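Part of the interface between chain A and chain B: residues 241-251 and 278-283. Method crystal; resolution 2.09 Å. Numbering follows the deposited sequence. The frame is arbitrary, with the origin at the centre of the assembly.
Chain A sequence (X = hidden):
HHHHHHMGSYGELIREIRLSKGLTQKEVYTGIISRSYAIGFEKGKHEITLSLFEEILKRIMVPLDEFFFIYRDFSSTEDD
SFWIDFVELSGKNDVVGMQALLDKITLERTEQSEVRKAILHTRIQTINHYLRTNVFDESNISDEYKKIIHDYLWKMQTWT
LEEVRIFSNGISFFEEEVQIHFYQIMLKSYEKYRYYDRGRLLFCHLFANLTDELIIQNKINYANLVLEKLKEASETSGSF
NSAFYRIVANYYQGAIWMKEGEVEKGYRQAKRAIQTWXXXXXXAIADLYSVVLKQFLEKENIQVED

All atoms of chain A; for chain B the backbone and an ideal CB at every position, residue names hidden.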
# COMPACT_ATOMS: atom_id res chain seq x y z
N ASN A 241 2.42 7.24 2.40
CA ASN A 241 2.94 5.91 2.64
C ASN A 241 4.43 5.80 2.44
O ASN A 241 4.97 4.74 2.69
CB ASN A 241 2.21 4.83 1.82
CG ASN A 241 2.73 4.68 0.36
OD1 ASN A 241 3.32 5.61 -0.22
ND2 ASN A 241 2.49 3.51 -0.23
N SER A 242 5.11 6.89 2.04
CA SER A 242 6.52 6.79 1.67
C SER A 242 7.39 7.68 2.50
O SER A 242 8.55 7.93 2.16
CB SER A 242 6.67 7.07 0.17
OG SER A 242 6.06 8.29 -0.15
N ALA A 243 6.86 8.11 3.63
CA ALA A 243 7.63 8.89 4.58
C ALA A 243 8.95 8.24 4.96
O ALA A 243 9.96 8.91 5.04
CB ALA A 243 6.82 9.16 5.82
N PHE A 244 8.93 6.95 5.18
CA PHE A 244 10.16 6.26 5.54
C PHE A 244 11.28 6.53 4.52
O PHE A 244 12.43 6.76 4.87
CB PHE A 244 9.89 4.75 5.67
CG PHE A 244 11.12 3.92 5.99
CD1 PHE A 244 11.91 3.40 4.98
CD2 PHE A 244 11.50 3.68 7.31
CE1 PHE A 244 13.05 2.65 5.27
CE2 PHE A 244 12.63 2.92 7.61
CZ PHE A 244 13.42 2.42 6.60
N TYR A 245 10.95 6.46 3.26
CA TYR A 245 11.94 6.66 2.23
C TYR A 245 12.36 8.10 2.05
O TYR A 245 13.40 8.37 1.47
CB TYR A 245 11.48 6.04 0.90
CG TYR A 245 11.55 4.55 0.97
CD1 TYR A 245 12.76 3.91 0.95
CD2 TYR A 245 10.41 3.80 1.12
CE1 TYR A 245 12.86 2.52 1.06
CE2 TYR A 245 10.48 2.42 1.23
CZ TYR A 245 11.71 1.79 1.17
OH TYR A 245 11.77 0.41 1.24
N ARG A 246 11.59 9.05 2.56
CA ARG A 246 12.03 10.44 2.60
C ARG A 246 13.17 10.56 3.61
O ARG A 246 14.06 11.39 3.47
CB ARG A 246 10.88 11.37 2.95
CG ARG A 246 9.77 11.29 1.92
CD ARG A 246 8.78 12.41 2.15
NE ARG A 246 7.60 12.30 1.32
CZ ARG A 246 6.69 13.26 1.19
NH1 ARG A 246 6.86 14.38 1.85
NH2 ARG A 246 5.63 13.10 0.43
N ILE A 247 13.17 9.71 4.64
CA ILE A 247 14.23 9.76 5.63
C ILE A 247 15.49 9.22 4.96
O ILE A 247 16.59 9.80 5.06
CB ILE A 247 13.92 8.92 6.89
CG1 ILE A 247 12.62 9.37 7.58
CG2 ILE A 247 15.05 9.06 7.91
CD1 ILE A 247 12.14 8.33 8.60
N VAL A 248 15.31 8.11 4.26
CA VAL A 248 16.40 7.48 3.51
C VAL A 248 17.03 8.47 2.55
O VAL A 248 18.28 8.62 2.52
CB VAL A 248 15.94 6.25 2.75
CG1 VAL A 248 17.11 5.66 1.97
CG2 VAL A 248 15.37 5.19 3.70
N ALA A 249 16.18 9.16 1.78
CA ALA A 249 16.66 10.22 0.86
C ALA A 249 17.43 11.34 1.58
O ALA A 249 18.46 11.81 1.09
CB ALA A 249 15.50 10.82 0.08
N ASN A 250 16.95 11.74 2.76
CA ASN A 250 17.67 12.73 3.54
C ASN A 250 19.04 12.22 3.96
O ASN A 250 20.02 12.99 3.91
CB ASN A 250 16.91 13.19 4.79
CG ASN A 250 15.77 14.17 4.49
OD1 ASN A 250 15.67 14.74 3.40
ND2 ASN A 250 14.91 14.38 5.48
N TYR A 251 19.12 10.95 4.40
CA TYR A 251 20.39 10.34 4.72
C TYR A 251 21.38 10.41 3.53
O TYR A 251 22.50 10.89 3.65
CB TYR A 251 20.23 8.89 5.18
CG TYR A 251 21.59 8.31 5.43
CD1 TYR A 251 22.30 7.69 4.41
CD2 TYR A 251 22.20 8.43 6.68
CE1 TYR A 251 23.60 7.21 4.61
CE2 TYR A 251 23.47 7.97 6.91
CZ TYR A 251 24.19 7.36 5.87
OH TYR A 251 25.46 6.91 6.14
N UNK B 278 8.43 18.83 8.81
CA UNK B 278 9.13 19.80 7.97
C UNK B 278 10.33 19.20 7.32
O UNK B 278 10.52 19.40 6.13
CB UNK B 278 9.55 21.02 8.79
N UNK B 279 11.10 18.45 8.09
CA UNK B 279 12.35 17.90 7.57
C UNK B 279 12.10 16.87 6.49
O UNK B 279 12.96 16.64 5.64
CB UNK B 279 13.17 17.28 8.70
N UNK B 280 10.92 16.25 6.53
CA UNK B 280 10.54 15.24 5.56
C UNK B 280 9.64 15.80 4.46
O UNK B 280 9.06 15.02 3.73
CB UNK B 280 9.84 14.08 6.27
N UNK B 281 9.59 17.11 4.33
CA UNK B 281 8.98 17.81 3.18
C UNK B 281 7.43 17.61 3.18
O UNK B 281 6.80 17.54 2.13
CB UNK B 281 9.58 17.30 1.87
N UNK B 282 6.85 17.48 4.38
CA UNK B 282 5.41 17.53 4.56
C UNK B 282 5.08 18.89 5.16
O UNK B 282 4.52 18.97 6.25
CB UNK B 282 4.91 16.39 5.44
N UNK B 283 5.36 19.96 4.44
CA UNK B 283 5.22 21.31 5.02
C UNK B 283 3.79 21.65 5.40
O UNK B 283 3.52 22.20 6.48
CB UNK B 283 5.74 22.36 4.03

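Position 278 is helical, and nothing of the chain A stretch lies within 5.5 Å of its ideal CB, so this stretch sets no demand. A polar or charged residue would do well. The residue is Lys278(B), extended and free of contact with the chain A stretch.

Position 279 is still helical, and its CA-to-CB bond points sideways. The ideal CB of 279 is 4.7 Å from Asn250(A) ND2. The backbone already serves that amide: Asn250(A) ND2 donates to the carbonyl O of 279 at 3.0 Å. Many side chains would fit, polar ones included. Glu279(B) is found, and its carboxylate is hydrogen-bonded elsewhere in the structure.

Position 280 leaves the helix, with phi/psi of -99/16. The CA of 280 is 5.8 Å from the CA of Arg246(A), the closest such pair. The ideal CB of 280 points sideways, 4.4 Å from Arg246(A) CB, and Ala243(A) and Ile247(A) offer apolar surface nearby. A branched or long apolar residue, such as leucine, isoleucine or methionine, would suit. The residue is Leu280(B). Leu280(B) CD2 packs 3.5 Å from Ile247(A) CG1 and lies 3.6 Å from Asn250(A) ND2. The carbonyl is used too: Arg246(A) NH1 donates to Leu280(B) O at 3.0 Å, nearly straight at 170°.

Position 281 has positive phi, 69/31, a left-handed conformation that favours glycine, asparagine or aspartate but admits others. The ideal CB of 281 points toward chain A, 4.0 Å from Arg246(A) NH1. Asn250(A) OD1 is an acceptor farther along, so a side chain with a donor and some reach could also pay. The residue is His281(B). His281(B) NE2 donates to Asn250(A) OD1 at 3.2 Å, with the oxygen near the ring plane. His281(B) O takes a weak bond from Arg246(A) NH1 at 3.2 Å, so this one nitrogen reaches two successive carbonyls.

Position 282 is an N-cap, with phi/psi of -104/63. The ideal CB of 282 points sideways, 4.6 Å from Arg246(A) NH1. The flat guanidinium leaves a face to cover, and Ala243(A) lies to one side of it. A flat aromatic ring would use this surface well. Tyr282(B) does so. Its ring stacks on the Arg246(A) guanidinium, with centres 3.7 Å apart and planes at 8°, a cation-pi contact over the face. The end of the side chain comes closer than CB suggests: Tyr282(B) OH is 3.3 Å from Ala243(A) CB.

Position 283 begins the next helix, out of reach of the chain A stretch. Many residues would do, polar ones among them. Glu283(B) is there.

Chain B (278-283) KELHYE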
# COMPACT_ATOMS: atom_id res chain seq x y z
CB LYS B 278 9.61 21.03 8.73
CG LYS B 278 8.45 21.91 9.10
CD LYS B 278 8.88 23.11 9.91
CE LYS B 278 7.66 23.86 10.39
NZ LYS B 278 8.05 25.03 11.22
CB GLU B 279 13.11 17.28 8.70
CG GLU B 279 13.67 18.32 9.64
CD GLU B 279 14.31 17.69 10.85
OE1 GLU B 279 14.12 16.47 11.03
OE2 GLU B 279 14.99 18.40 11.60
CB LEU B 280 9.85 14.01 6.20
CG LEU B 280 10.65 13.28 7.29
CD1 LEU B 280 9.85 12.13 7.85
CD2 LEU B 280 11.97 12.75 6.77
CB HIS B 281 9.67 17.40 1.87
CG HIS B 281 11.16 17.19 2.02
ND1 HIS B 281 12.03 18.23 2.24
CD2 HIS B 281 11.91 16.06 2.01
CE1 HIS B 281 13.25 17.75 2.40
NE2 HIS B 281 13.20 16.44 2.26
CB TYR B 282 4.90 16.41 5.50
CG TYR B 282 5.03 14.99 4.98
CD1 TYR B 282 4.16 14.52 4.02
CD2 TYR B 282 6.01 14.14 5.46
CE1 TYR B 282 4.27 13.25 3.54
CE2 TYR B 282 6.16 12.85 4.96
CZ TYR B 282 5.30 12.41 4.01
OH TYR B 282 5.39 11.14 3.53
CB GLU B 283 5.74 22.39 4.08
CG GLU B 283 7.24 22.61 4.17
CD GLU B 283 8.07 21.65 3.26
OE1 GLU B 283 7.48 20.82 2.51
OE2 GLU B 283 9.34 21.76 3.28
O HOH W 1 4.36 15.65 0.71
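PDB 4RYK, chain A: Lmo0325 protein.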